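Local atomic coordinates of 3-dehydroquinate dehydratase (PDB entry 4H3D), a protein that catalyses the cis-dehydration of 3-dehydroquinate to 3-dehydroshikimate through an imine intermediate, the third step of the chorismate pathway to aromatic amino acids. Residues L116-L121 / L172-V177; E156-R161 / L189-E194; S160-M165 / R202-M207. One frame throughout, in Å; residues are numbered along the deposited sequence. Where two conformers were deposited one is given.

Contact 1 (L116-L121 / L172-V177). With SHL (5-hydroxy-6-methyl-4-oxo-4H-pyran-2-carboxylic acid), chain I.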
loop_
_atom_site.group_PDB
_atom_site.type_symbol
_atom_site.label_atom_id
_atom_site.label_comp_id
_atom_site.label_asym_id
_atom_site.label_seq_id
_atom_site.Cartn_x
_atom_site.Cartn_y
_atom_site.Cartn_z
ATOM N N LEU B 116 21.551 -11.295 -13.824
ATOM C CA LEU B 116 20.952 -10.139 -14.498
ATOM C C LEU B 116 21.903 -8.958 -14.455
ATOM O O LEU B 116 22.755 -8.863 -13.573
ATOM C CB LEU B 116 19.657 -9.657 -13.810
ATOM C CG LEU B 116 18.619 -10.663 -13.334
ATOM C CD1 LEU B 116 18.909 -11.090 -11.889
ATOM C CD2 LEU B 116 17.236 -10.060 -13.407
ATOM N N ILE B 117 21.738 -8.054 -15.410
ATOM C CA ILE B 117 22.451 -6.788 -15.413
ATOM C C ILE B 117 21.439 -5.694 -15.681
ATOM O O ILE B 117 20.428 -5.941 -16.333
ATOM C CB ILE B 117 23.588 -6.692 -16.485
ATOM C CG1 ILE B 117 23.051 -6.976 -17.899
ATOM C CG2 ILE B 117 24.701 -7.625 -16.137
ATOM C CD1 ILE B 117 24.079 -6.649 -19.042
ATOM N N ASP B 118 21.717 -4.497 -15.176
ATOM C CA ASP B 118 20.840 -3.341 -15.393
ATOM C C ASP B 118 21.555 -2.375 -16.331
ATOM O O ASP B 118 22.655 -1.902 -16.021
ATOM C CB ASP B 118 20.470 -2.684 -14.043
ATOM C CG ASP B 118 19.669 -1.368 -14.191
ATOM O OD1 ASP B 118 20.083 -0.502 -14.985
ATOM O OD2 ASP B 118 18.672 -1.171 -13.447
ATOM N N VAL B 119 20.954 -2.129 -17.498
ATOM C CA VAL B 119 21.509 -1.186 -18.457
ATOM C C VAL B 119 20.518 -0.016 -18.643
ATOM O O VAL B 119 19.321 -0.212 -18.723
ATOM C CB VAL B 119 21.872 -1.866 -19.810
ATOM C CG1 VAL B 119 22.780 -3.086 -19.562
ATOM C CG2 VAL B 119 20.668 -2.284 -20.547
ATOM N N GLU B 120 21.040 1.196 -18.717
ATOM C CA GLU B 120 20.210 2.393 -18.802
ATOM C C GLU B 120 19.774 2.750 -20.227
ATOM O O GLU B 120 20.614 2.871 -21.119
ATOM C CB GLU B 120 20.981 3.555 -18.177
ATOM C CG GLU B 120 21.145 3.398 -16.710
ATOM C CD GLU B 120 22.278 4.228 -16.137
ATOM O OE1 GLU B 120 22.959 4.939 -16.912
ATOM O OE2 GLU B 120 22.491 4.151 -14.913
ATOM N N LEU B 121 18.460 2.934 -20.416
ATOM C CA LEU B 121 17.875 3.349 -21.706
ATOM C C LEU B 121 18.612 4.563 -22.314
ATOM O O LEU B 121 18.855 4.633 -23.520
ATOM C CB LEU B 121 16.409 3.725 -21.503
ATOM C CG LEU B 121 15.616 4.133 -22.746
ATOM C CD1 LEU B 121 15.555 2.986 -23.755
ATOM C CD2 LEU B 121 14.223 4.598 -22.363
ATOM N N LEU B 172 13.273 -7.309 -18.644
ATOM C CA LEU B 172 12.544 -6.633 -17.573
ATOM C C LEU B 172 12.677 -5.111 -17.649
ATOM O O LEU B 172 13.639 -4.534 -17.118
ATOM C CB LEU B 172 13.075 -7.100 -16.197
ATOM C CG LEU B 172 12.909 -8.575 -15.821
ATOM C CD1 LEU B 172 13.735 -8.907 -14.560
ATOM C CD2 LEU B 172 11.432 -8.947 -15.633
ATOM N N PRO B 173 11.745 -4.452 -18.347
ATOM C CA PRO B 173 11.715 -2.997 -18.362
ATOM C C PRO B 173 11.542 -2.451 -16.952
ATOM O O PRO B 173 10.740 -2.989 -16.177
ATOM C CB PRO B 173 10.472 -2.680 -19.176
ATOM C CG PRO B 173 10.254 -3.841 -20.035
ATOM C CD PRO B 173 10.744 -5.032 -19.248
ATOM N N LYS B 174 12.274 -1.386 -16.620
ATOM C CA LYS B 174 12.189 -0.795 -15.302
ATOM C C LYS B 174 12.116 0.709 -15.386
ATOM O O LYS B 174 12.911 1.335 -16.101
ATOM C CB LYS B 174 13.419 -1.156 -14.465
ATOM C CG LYS B 174 13.470 -0.443 -13.083
ATOM C CD LYS B 174 14.722 -0.770 -12.334
ATOM C CE LYS B 174 14.747 -0.051 -10.989
ATOM N NZ LYS B 174 16.014 -0.306 -10.234
ATOM N N ILE B 175 11.181 1.296 -14.654
ATOM C CA ILE B 175 11.079 2.740 -14.591
ATOM C C ILE B 175 10.830 3.211 -13.185
ATOM O O ILE B 175 10.049 2.621 -12.434
ATOM C CB ILE B 175 10.046 3.348 -15.607
ATOM C CG1 ILE B 175 10.313 4.846 -15.778
ATOM C CG2 ILE B 175 8.604 3.093 -15.191
ATOM C CD1 ILE B 175 9.575 5.478 -16.934
ATOM N N ALA B 176 11.572 4.240 -12.805
ATOM C CA ALA B 176 11.449 4.862 -11.484
ATOM C C ALA B 176 11.243 6.369 -11.698
ATOM O O ALA B 176 12.040 7.019 -12.386
ATOM C CB ALA B 176 12.702 4.602 -10.644
ATOM N N VAL B 177 10.187 6.914 -11.105
ATOM C CA VAL B 177 9.829 8.322 -11.288
ATOM C C VAL B 177 9.591 9.009 -9.947
ATOM O O VAL B 177 9.368 8.349 -8.929
ATOM C CB VAL B 177 8.584 8.462 -12.188
ATOM C CG1 VAL B 177 8.881 7.870 -13.583
ATOM C CG2 VAL B 177 7.356 7.781 -11.556
HETATM O OAD SHL I . 14.505 1.377 -4.485
HETATM C CAH SHL I . 14.772 2.481 -5.024
HETATM O OAA SHL I . 14.616 3.561 -4.401
HETATM C CAK SHL I . 15.270 2.482 -6.385
HETATM O OAG SHL I . 15.423 1.220 -7.052
HETATM C CAF SHL I . 16.086 1.183 -8.296
HETATM C CAL SHL I . 16.347 -0.024 -8.855
HETATM C CAJ SHL I . 16.514 2.357 -8.807
HETATM O OAC SHL I . 17.168 2.363 -9.966
HETATM C CAI SHL I . 16.286 3.542 -8.165
HETATM C CAE SHL I . 15.670 3.608 -6.979
HETATM O OAB SHL I . 16.685 4.678 -8.717
HETATM O O HOH W 1 17.802 -2.345 -11.060
#

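Contact 2 (E156-R161 / L189-E194)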
loop_
_atom_site.group_PDB
_atom_site.type_symbol
_atom_site.label_atom_id
_atom_site.label_comp_id
_atom_site.label_asym_id
_atom_site.label_seq_id
_atom_site.Cartn_x
_atom_site.Cartn_y
_atom_site.Cartn_z
ATOM N N GLU B 156 0.994 8.034 -20.762
ATOM C CA GLU B 156 1.385 7.614 -22.099
ATOM C C GLU B 156 2.898 7.679 -22.316
ATOM O O GLU B 156 3.433 6.867 -23.067
ATOM C CB GLU B 156 0.586 8.337 -23.214
ATOM C CG GLU B 156 0.249 9.765 -22.941
ATOM C CD GLU B 156 -0.929 9.914 -21.958
ATOM O OE1 GLU B 156 -2.052 9.411 -22.251
ATOM O OE2 GLU B 156 -0.732 10.547 -20.908
ATOM N N GLU B 157 3.579 8.630 -21.657
ATOM C CA GLU B 157 5.043 8.718 -21.740
ATOM C C GLU B 157 5.665 7.518 -21.040
ATOM O O GLU B 157 6.585 6.903 -21.553
ATOM C CB GLU B 157 5.569 9.991 -21.076
ATOM C CG GLU B 157 5.105 11.274 -21.712
ATOM C CD GLU B 157 5.656 12.477 -20.979
ATOM O OE1 GLU B 157 6.886 12.712 -21.070
ATOM O OE2 GLU B 157 4.852 13.189 -20.326
ATOM N N ILE B 158 5.165 7.197 -19.854
ATOM C CA ILE B 158 5.677 6.038 -19.096
ATOM C C ILE B 158 5.480 4.755 -19.942
ATOM O O ILE B 158 6.430 3.975 -20.149
ATOM C CB ILE B 158 4.992 5.924 -17.731
ATOM C CG1 ILE B 158 5.365 7.130 -16.854
ATOM C CG2 ILE B 158 5.414 4.627 -17.009
ATOM C CD1 ILE B 158 4.548 7.231 -15.590
ATOM N N VAL B 159 4.271 4.569 -20.471
ATOM C CA VAL B 159 3.997 3.404 -21.308
ATOM C C VAL B 159 4.909 3.385 -22.552
ATOM O O VAL B 159 5.394 2.317 -22.940
ATOM C CB VAL B 159 2.499 3.316 -21.726
ATOM C CG1 VAL B 159 2.297 2.213 -22.773
ATOM C CG2 VAL B 159 1.609 3.066 -20.507
ATOM N N SER B 160 5.173 4.557 -23.151
ATOM C CA SER B 160 6.013 4.627 -24.352
ATOM C C SER B 160 7.456 4.197 -24.051
ATOM O O SER B 160 8.088 3.510 -24.861
ATOM C CB SER B 160 5.962 6.032 -25.041
ATOM O OG SER B 160 6.673 7.038 -24.311
ATOM N N ARG B 161 7.968 4.578 -22.888
ATOM C CA ARG B 161 9.319 4.188 -22.510
ATOM C C ARG B 161 9.399 2.693 -22.220
ATOM O O ARG B 161 10.321 2.030 -22.652
ATOM C CB ARG B 161 9.808 4.993 -21.321
ATOM C CG ARG B 161 9.956 6.440 -21.660
ATOM C CD ARG B 161 10.647 7.205 -20.589
ATOM N NE ARG B 161 10.464 8.621 -20.813
ATOM C CZ ARG B 161 10.796 9.573 -19.960
ATOM N NH1 ARG B 161 11.375 9.276 -18.810
ATOM N NH2 ARG B 161 10.561 10.836 -20.272
ATOM N N LEU B 189 1.061 4.221 -10.927
ATOM C CA LEU B 189 0.314 2.966 -10.755
ATOM C C LEU B 189 -0.642 2.693 -11.923
ATOM O O LEU B 189 -0.777 1.546 -12.367
ATOM C CB LEU B 189 -0.442 2.956 -9.416
ATOM C CG LEU B 189 0.427 2.906 -8.146
ATOM C CD1 LEU B 189 -0.472 2.910 -6.898
ATOM C CD2 LEU B 189 1.350 1.679 -8.141
ATOM N N GLU B 190 -1.297 3.735 -12.423
ATOM C CA GLU B 190 -2.198 3.610 -13.585
ATOM C C GLU B 190 -1.437 3.165 -14.855
ATOM O O GLU B 190 -1.901 2.291 -15.613
ATOM C CB GLU B 190 -2.903 4.947 -13.862
ATOM C CG GLU B 190 -3.945 4.862 -15.008
ATOM C CD GLU B 190 -4.484 6.223 -15.435
ATOM O OE1 GLU B 190 -5.491 6.250 -16.182
ATOM O OE2 GLU B 190 -3.885 7.260 -15.048
ATOM N N ALA B 191 -0.285 3.785 -15.082
ATOM C CA ALA B 191 0.588 3.451 -16.207
ATOM C C ALA B 191 1.072 2.018 -16.081
ATOM O O ALA B 191 1.069 1.268 -17.054
ATOM C CB ALA B 191 1.771 4.417 -16.260
ATOM N N THR B 192 1.470 1.632 -14.868
ATOM C CA THR B 192 1.926 0.272 -14.596
ATOM C C THR B 192 0.869 -0.756 -15.002
ATOM O O THR B 192 1.164 -1.716 -15.718
ATOM C CB THR B 192 2.254 0.080 -13.095
ATOM O OG1 THR B 192 3.304 0.985 -12.700
ATOM C CG2 THR B 192 2.668 -1.349 -12.796
ATOM N N ASN B 193 -0.366 -0.537 -14.569
ATOM C CA ASN B 193 -1.407 -1.511 -14.838
ATOM C C ASN B 193 -1.839 -1.527 -16.302
ATOM O O ASN B 193 -2.162 -2.592 -16.846
ATOM C CB ASN B 193 -2.597 -1.317 -13.914
ATOM C CG ASN B 193 -3.526 -2.514 -13.922
ATOM O OD1 ASN B 193 -4.633 -2.416 -14.371
ATOM N ND2 ASN B 193 -3.035 -3.670 -13.466
ATOM N N GLU B 194 -1.851 -0.368 -16.937
ATOM C CA GLU B 194 -2.179 -0.297 -18.368
ATOM C C GLU B 194 -1.144 -1.083 -19.182
ATOM O O GLU B 194 -1.498 -1.853 -20.076
ATOM C CB GLU B 194 -2.256 1.155 -18.831
ATOM C CG GLU B 194 -2.584 1.311 -20.305
ATOM C CD GLU B 194 -2.972 2.742 -20.669
ATOM O OE1 GLU B 194 -3.781 3.353 -19.927
ATOM O OE2 GLU B 194 -2.483 3.238 -21.707
#

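Contact 3 (S160-M165 / R202-M207). With SHL (5-hydroxy-6-methyl-4-oxo-4H-pyran-2-carboxylic acid), chain I.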
loop_
_atom_site.group_PDB
_atom_site.type_symbol
_atom_site.label_atom_id
_atom_site.label_comp_id
_atom_site.label_asym_id
_atom_site.label_seq_id
_atom_site.Cartn_x
_atom_site.Cartn_y
_atom_site.Cartn_z
ATOM N N SER B 160 5.173 4.557 -23.151
ATOM C CA SER B 160 6.013 4.627 -24.352
ATOM C C SER B 160 7.456 4.197 -24.051
ATOM O O SER B 160 8.088 3.510 -24.861
ATOM C CB SER B 160 5.962 6.032 -25.041
ATOM O OG SER B 160 6.673 7.038 -24.311
ATOM N N ARG B 161 7.968 4.578 -22.888
ATOM C CA ARG B 161 9.319 4.188 -22.510
ATOM C C ARG B 161 9.399 2.693 -22.220
ATOM O O ARG B 161 10.321 2.030 -22.652
ATOM C CB ARG B 161 9.808 4.993 -21.321
ATOM C CG ARG B 161 9.956 6.440 -21.660
ATOM C CD ARG B 161 10.647 7.205 -20.589
ATOM N NE ARG B 161 10.464 8.621 -20.813
ATOM C CZ ARG B 161 10.796 9.573 -19.960
ATOM N NH1 ARG B 161 11.375 9.276 -18.810
ATOM N NH2 ARG B 161 10.561 10.836 -20.272
ATOM N N LEU B 162 8.415 2.172 -21.501
ATOM C CA LEU B 162 8.390 0.733 -21.190
ATOM C C LEU B 162 8.276 -0.092 -22.486
ATOM O O LEU B 162 8.930 -1.133 -22.624
ATOM C CB LEU B 162 7.250 0.407 -20.217
ATOM C CG LEU B 162 7.386 0.999 -18.807
ATOM C CD1 LEU B 162 6.073 0.842 -18.007
ATOM C CD2 LEU B 162 8.582 0.374 -18.069
ATOM N N CYS B 163 7.448 0.370 -23.433
ATOM C CA CYS B 163 7.342 -0.297 -24.740
ATOM C C CYS B 163 8.686 -0.248 -25.492
ATOM O O CYS B 163 9.093 -1.233 -26.117
ATOM C CB CYS B 163 6.242 0.325 -25.598
ATOM S SG CYS B 163 4.598 -0.040 -25.019
ATOM N N ARG B 164 9.380 0.882 -25.421
ATOM C CA ARG B 164 10.673 0.996 -26.095
ATOM C C ARG B 164 11.685 -0.013 -25.498
ATOM O O ARG B 164 12.497 -0.642 -26.237
ATOM C CB ARG B 164 11.211 2.429 -26.024
ATOM C CG ARG B 164 12.523 2.659 -26.791
ATOM C CD ARG B 164 12.411 2.280 -28.272
ATOM N NE ARG B 164 13.706 2.316 -28.939
ATOM C CZ ARG B 164 14.008 1.642 -30.047
ATOM N NH1 ARG B 164 15.226 1.740 -30.567
ATOM N NH2 ARG B 164 13.112 0.845 -30.629
ATOM N N MET B 165 11.618 -0.188 -24.178
ATOM C CA MET B 165 12.485 -1.138 -23.483
ATOM C C MET B 165 12.204 -2.560 -23.960
ATOM O O MET B 165 13.131 -3.351 -24.134
ATOM C CB MET B 165 12.307 -1.020 -21.984
ATOM C CG MET B 165 12.837 0.291 -21.411
ATOM S SD MET B 165 12.213 0.486 -19.763
ATOM C CE MET B 165 13.038 1.957 -19.206
ATOM N N ARG B 202 5.954 -9.273 -21.188
ATOM C CA ARG B 202 6.966 -9.737 -20.228
ATOM C C ARG B 202 6.765 -8.963 -18.911
ATOM O O ARG B 202 6.002 -7.988 -18.871
ATOM C CB ARG B 202 8.363 -9.493 -20.781
ATOM C CG ARG B 202 8.731 -8.027 -20.885
ATOM C CD ARG B 202 9.805 -7.831 -21.942
ATOM N NE ARG B 202 9.283 -8.051 -23.297
ATOM C CZ ARG B 202 10.033 -8.132 -24.398
ATOM N NH1 ARG B 202 9.464 -8.324 -25.581
ATOM N NH2 ARG B 202 11.350 -8.032 -24.321
ATOM N N PRO B 203 7.449 -9.388 -17.837
ATOM C CA PRO B 203 7.243 -8.674 -16.582
ATOM C C PRO B 203 7.915 -7.313 -16.618
ATOM O O PRO B 203 8.906 -7.127 -17.339
ATOM C CB PRO B 203 7.894 -9.586 -15.531
ATOM C CG PRO B 203 8.226 -10.887 -16.275
ATOM C CD PRO B 203 8.424 -10.474 -17.689
ATOM N N ILE B 204 7.347 -6.375 -15.865
ATOM C CA ILE B 204 7.850 -5.026 -15.770
ATOM C C ILE B 204 8.071 -4.669 -14.316
ATOM O O ILE B 204 7.506 -5.309 -13.404
ATOM C CB ILE B 204 6.897 -3.994 -16.417
ATOM C CG1 ILE B 204 5.572 -3.911 -15.644
ATOM C CG2 ILE B 204 6.641 -4.369 -17.918
ATOM C CD1 ILE B 204 4.601 -2.891 -16.178
ATOM N N ILE B 205 8.918 -3.662 -14.114
ATOM C CA ILE B 205 9.298 -3.160 -12.807
ATOM C C ILE B 205 9.050 -1.661 -12.786
ATOM O O ILE B 205 9.582 -0.930 -13.625
ATOM C CB ILE B 205 10.817 -3.365 -12.564
ATOM C CG1 ILE B 205 11.207 -4.833 -12.727
ATOM C CG2 ILE B 205 11.232 -2.812 -11.187
ATOM C CD1 ILE B 205 12.761 -5.036 -12.916
ATOM N N THR B 206 8.256 -1.185 -11.829
ATOM C CA THR B 206 7.984 0.247 -11.720
ATOM C C THR B 206 7.947 0.685 -10.296
ATOM O O THR B 206 7.608 -0.122 -9.388
ATOM C CB THR B 206 6.610 0.641 -12.309
ATOM O OG1 THR B 206 5.554 0.118 -11.474
ATOM C CG2 THR B 206 6.467 0.112 -13.757
ATOM N N MET B 207 8.295 1.948 -10.066
ATOM C CA MET B 207 8.202 2.537 -8.737
ATOM C C MET B 207 8.077 4.042 -8.793
ATOM O O MET B 207 8.509 4.693 -9.750
ATOM C CB MET B 207 9.404 2.178 -7.862
ATOM C CG MET B 207 10.666 2.908 -8.212
ATOM S SD MET B 207 12.041 2.407 -7.162
ATOM C CE MET B 207 12.157 0.660 -7.564
HETATM O OAD SHL I . 14.505 1.377 -4.485
HETATM C CAH SHL I . 14.772 2.481 -5.024
HETATM O OAA SHL I . 14.616 3.561 -4.401
HETATM C CAK SHL I . 15.270 2.482 -6.385
HETATM O OAG SHL I . 15.423 1.220 -7.052
HETATM C CAF SHL I . 16.086 1.183 -8.296
HETATM C CAL SHL I . 16.347 -0.024 -8.855
HETATM C CAJ SHL I . 16.514 2.357 -8.807
HETATM O OAC SHL I . 17.168 2.363 -9.966
HETATM C CAI SHL I . 16.286 3.542 -8.165
HETATM C CAE SHL I . 15.670 3.608 -6.979
HETATM O OAB SHL I . 16.685 4.678 -8.717
#

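Contact 1 (L116-L121 / L172-V177)
Leu172 and Leu116 meet inside the barrel, and they show how two strands that are not sheet neighbours can still touch: through side chains that reach across the interior. The methyl CD1 of Leu172 lies 3.9 Å from CD2 of Leu116, an apolar contact between branch ends. Leu172 also packs on Pro203 and on Ile205 of strand 205-208. Two residues further along, Lys174 again points inward. Its CG stands anti to the backbone N (chi1 174°) and every later torsion is extended, so that the amine is carried as far into the interior as the chain allows. The chain passes Asp118 at about a right angle, CD of Lys174 lying 4.1 Å from OD2 of Asp118. OD2 of Asp118 and NZ of Lys174 do not meet directly; a water bridges them, donating to Asp118 OD2 at 2.8 Å and accepting from Lys174 NZ at 2.8 Å. Asp118 has firmer partners of its own: OD2 forms a salt bridge with Arg86, and OD1 is hydrogen-bonded to Ser145. These bonds hold the carboxylate and probably help place the bridging water. Lys174 NZ is covalently joined to CAL of the comenic acid derivative at 1.4 Å, while His147, Arg217, Gln240 and Arg86 hydrogen-bond to other parts of that ligand. Lys174 is the Schiff-base residue and His147 the proton donor/acceptor. A lysine projecting from a strand into the mouth of a TIM barrel, as here, is characteristic of class I aldolase-like active sites, the kind used by type I dehydroquinases.

Contact 2 (E156-R161 / L189-E194)
The first torsion of Ile158, chi1 -66°, sets CG1 anti to the carbonyl carbon and leaves the CG2 branch anti to the backbone N, where it reaches Ala191. Val159, with chi1 171°, is turned so that CG2 lies beside its own backbone N and faces the same alanine from the following position. Ala191 is thus met by two consecutive branched side chains. Its CB lies 3.7 Å from CG2 of Ile158, and the CD1 end of Ile158 is close too, 4.0 Å from Ala191 CB. Val159 approaches more toward the backbone: its CG2 is 3.9 Å from the carbonyl O of Ala191, but 4.5 Å from Ala191 CB. The small side chain suits a close helix pair, and the axes of the two short segments come within 9.0 Å at a crossing angle of -44°. The CA atoms of Val159 and Ala191 are 6.1 Å apart, the nearest pair in register.

These helices, 155-167 and 182-199, are successive members of the outer layer of the TIM barrel, separated in sequence by strand 172-177, so their packing follows from the repeated beta-alpha order of the fold. At the outer margin, OE2 of Glu194 comes to 4.3 Å from CG2 of Val159, while its OE1 forms a salt bridge with Lys155, which also packs against Ala191 and Glu190. Val159 is further covered by Met195 and Tyr199 of the second helix. Another flank of helix 182-199 faces the second subunit: Glu190 forms a salt bridge with Lys183 of that neighbouring chain, and Leu189 packs on Leu186 of the same neighbour.

Contact 3 (S160-M165 / R202-M207)
Leu162 is the one helix residue that makes this contact, and it does so with a single methyl: CD1 lies 4.4 Å from CD1 of Ile204 and 4.3 Å from CG2 of Thr206, so one branch serves two residues of 202-207. With chi1 -66°, CG stands anti to the carbonyl carbon, and an extended chi2 then sends CD1 out from the helix toward the sheet. Both distances are a little beyond close van der Waals contact, so the methyl fits without pressing. Ile204 and Thr206, two positions apart, both reach this one methyl.

The meeting takes place on the outer face of the TIM barrel, where helix 155-167 lies against the strands. Leu162 also rests on Pro173 of the intervening strand, and Met195 of helix 182-199 packs on both Leu162 and Ile204. Thr206 keeps its methyl for this apolar layer while its hydroxyl is hydrogen-bonded to Thr192 of the same helix, a polar link within otherwise hydrophobic surroundings.

The next residue, Met207, faces the interior instead and lines the ligand pocket. It has two conformers; in one of them SD comes near CAK of the bound comenic acid derivative, a closeness that remains provisional. Phe229, also of the ligand pocket, packs on Met207.

The three contacts sample a TIM barrel from its interior to its outer shell. Contact 1 lies deepest and joins two strands across the interior, with charge, water and a covalent ligand bond beside an apolar pair. Contact 3 joins helix to strand in the layer between, almost wholly apolar, though Met207 turns to the same ligand. Contact 2, farthest from the chain centre, pairs two helices and has charged residues at its margin, some facing the second subunit. Contacts 2 and 3 share Ser160 and Arg161 of helix 155-167, and a threonine pair links them; contacts 1 and 3 use neighbouring strands, joined by probable backbone hydrogen bonds between Ile205 and both Pro173 and Ile175.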